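Local coordinates for early 35 kDa protein (Autographa californica nucleopolyhedrovirus, PDB 1P35) that blocks apoptosis of infected insect cells by inhibiting caspases, suppresses the host's antiviral RNA interference, and is required for late viral gene expression, at residues 242-248 / 260-266. Residues are numbered along the deposited sequence; the frame is centred on the assembly and turned at random.
Sequences YKALEFT and NWKIFCN
Tyr242 OH takes a hydrogen bond from Lys262 NZ (2.7 Å) across the beta hairpin of strands 238-249 and 259-271, and a second bond joins it to Glu233 OE1 on strand 227-234. The lysine, extended from a CG anti to its backbone N (chi1 -174°), passes Ala244 CB, runs alongside Glu246 and brings CE to the edge of the Tyr242 ring. Glu246 OE2 stays 4.5 Å from Lys262 NZ and bonds instead to Tyr231 OH, while the Tyr231 ring stacks on Tyr242 and forms a cation-pi contact with Lys262. Between the antiparallel hydrogen-bonded pairs Lys243-Asn266 and Leu245-Ile263 the register slips by one residue, a beta bulge that sets Phe264, its phi and psi both positive, and Cys265 against Ala244. Phe264 CD2 lies 3.4 Å from Leu245 CD2, the two side chains side by side. In the second pair, Leu245 N reaches Ile263 O at 2.7 Å and Ile263 N returns a bond to Leu245 O. Farther along, the Phe247 ring makes an offset stack with the five-membered ring of Trp261, planes at 27°, and Trp261 NE1 bonds to Thr249 OG1. Ile263 CD1 meets the Phe247 edge, 3.9 Å from Phe247 CE2.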
# COMPACT_ATOMS: atom_id res chain seq x y z
N TYR A 242 -17.31 21.80 6.83
CA TYR A 242 -16.26 21.29 7.70
C TYR A 242 -15.68 22.32 8.68
O TYR A 242 -16.00 23.51 8.64
CB TYR A 242 -15.09 20.77 6.83
CG TYR A 242 -14.45 21.86 5.97
CD1 TYR A 242 -15.05 22.30 4.80
CD2 TYR A 242 -13.25 22.47 6.34
CE1 TYR A 242 -14.46 23.31 4.01
CE2 TYR A 242 -12.66 23.49 5.55
CZ TYR A 242 -13.29 23.90 4.39
OH TYR A 242 -12.73 24.89 3.61
N LYS A 243 -14.83 21.83 9.57
CA LYS A 243 -14.14 22.70 10.47
C LYS A 243 -12.65 22.49 10.16
O LYS A 243 -12.26 21.42 9.65
CB LYS A 243 -14.43 22.36 11.92
CG LYS A 243 -15.70 22.99 12.43
CD LYS A 243 -16.03 22.57 13.84
CE LYS A 243 -17.22 23.43 14.37
NZ LYS A 243 -17.44 23.09 15.75
N ALA A 244 -11.85 23.52 10.45
CA ALA A 244 -10.42 23.43 10.21
C ALA A 244 -9.71 24.16 11.33
O ALA A 244 -10.24 25.10 11.89
CB ALA A 244 -10.06 24.08 8.84
N LEU A 245 -8.49 23.73 11.61
CA LEU A 245 -7.69 24.34 12.64
C LEU A 245 -6.78 25.25 11.86
O LEU A 245 -6.14 24.81 10.87
CB LEU A 245 -6.85 23.30 13.36
CG LEU A 245 -5.97 23.92 14.45
CD1 LEU A 245 -6.83 24.42 15.65
CD2 LEU A 245 -5.01 22.89 14.93
N GLU A 246 -6.72 26.51 12.28
CA GLU A 246 -5.91 27.49 11.58
C GLU A 246 -5.07 28.35 12.49
O GLU A 246 -5.43 28.62 13.62
CB GLU A 246 -6.81 28.39 10.73
CG GLU A 246 -7.67 27.63 9.77
CD GLU A 246 -8.28 28.51 8.73
OE1 GLU A 246 -7.75 29.59 8.55
OE2 GLU A 246 -9.27 28.13 8.08
N PHE A 247 -3.91 28.74 12.00
CA PHE A 247 -3.04 29.58 12.76
C PHE A 247 -2.00 30.17 11.82
O PHE A 247 -2.01 29.88 10.62
CB PHE A 247 -2.37 28.82 13.90
CG PHE A 247 -1.63 27.61 13.48
CD1 PHE A 247 -0.31 27.72 13.07
CD2 PHE A 247 -2.26 26.37 13.43
CE1 PHE A 247 0.38 26.59 12.60
CE2 PHE A 247 -1.59 25.26 12.97
CZ PHE A 247 -0.25 25.38 12.55
N THR A 248 -1.13 31.01 12.39
CA THR A 248 -0.09 31.68 11.63
C THR A 248 1.36 31.54 12.16
O THR A 248 1.58 31.41 13.36
CB THR A 248 -0.44 33.18 11.50
OG1 THR A 248 -1.53 33.35 10.56
CG2 THR A 248 0.74 33.96 11.02
N ASN A 260 -0.29 30.89 6.29
CA ASN A 260 -1.61 30.65 6.89
C ASN A 260 -1.96 29.16 6.85
O ASN A 260 -2.52 28.64 5.88
CB ASN A 260 -2.68 31.48 6.18
CG ASN A 260 -2.35 32.96 6.20
OD1 ASN A 260 -2.27 33.59 7.27
ND2 ASN A 260 -2.12 33.53 5.02
N TRP A 261 -1.63 28.48 7.93
CA TRP A 261 -1.90 27.06 8.00
C TRP A 261 -3.40 26.75 8.10
O TRP A 261 -4.18 27.50 8.68
CB TRP A 261 -1.18 26.47 9.19
CG TRP A 261 0.31 26.57 9.19
CD1 TRP A 261 1.07 27.72 9.32
CD2 TRP A 261 1.23 25.47 9.26
NE1 TRP A 261 2.39 27.39 9.47
CE2 TRP A 261 2.53 26.03 9.45
CE3 TRP A 261 1.09 24.08 9.18
CZ2 TRP A 261 3.67 25.23 9.57
CZ3 TRP A 261 2.25 23.27 9.31
CH2 TRP A 261 3.52 23.87 9.50
N LYS A 262 -3.81 25.67 7.46
CA LYS A 262 -5.17 25.23 7.55
C LYS A 262 -5.07 23.71 7.58
O LYS A 262 -4.85 23.07 6.53
CB LYS A 262 -6.00 25.75 6.37
CG LYS A 262 -7.50 25.43 6.50
CD LYS A 262 -8.29 26.00 5.31
CE LYS A 262 -9.75 25.72 5.39
NZ LYS A 262 -10.46 26.26 4.17
N ILE A 263 -5.20 23.15 8.78
CA ILE A 263 -5.12 21.71 8.99
C ILE A 263 -6.30 21.10 9.75
O ILE A 263 -7.22 21.81 10.17
CB ILE A 263 -3.78 21.31 9.71
CG1 ILE A 263 -3.63 22.06 11.02
CG2 ILE A 263 -2.61 21.66 8.80
CD1 ILE A 263 -2.45 21.57 11.88
N PHE A 264 -6.22 19.78 9.96
CA PHE A 264 -7.25 18.95 10.62
C PHE A 264 -8.64 19.26 10.20
O PHE A 264 -9.51 19.50 11.03
CB PHE A 264 -7.20 19.05 12.13
CG PHE A 264 -5.84 18.96 12.71
CD1 PHE A 264 -4.90 18.08 12.19
CD2 PHE A 264 -5.54 19.65 13.87
CE1 PHE A 264 -3.69 17.90 12.83
CE2 PHE A 264 -4.33 19.47 14.51
CZ PHE A 264 -3.40 18.59 13.99
N CYS A 265 -8.86 19.31 8.89
CA CYS A 265 -10.19 19.55 8.39
C CYS A 265 -11.01 18.26 8.50
O CYS A 265 -10.64 17.20 7.95
CB CYS A 265 -10.17 20.01 6.92
SG CYS A 265 -9.26 21.57 6.65
N ASN A 266 -12.15 18.39 9.18
CA ASN A 266 -13.08 17.30 9.42
C ASN A 266 -14.50 17.73 9.02
O ASN A 266 -14.94 18.88 9.26
CB ASN A 266 -13.01 16.90 10.89
CG ASN A 266 -11.69 16.24 11.25
OD1 ASN A 266 -11.48 15.04 10.95
ND2 ASN A 266 -10.77 17.03 11.83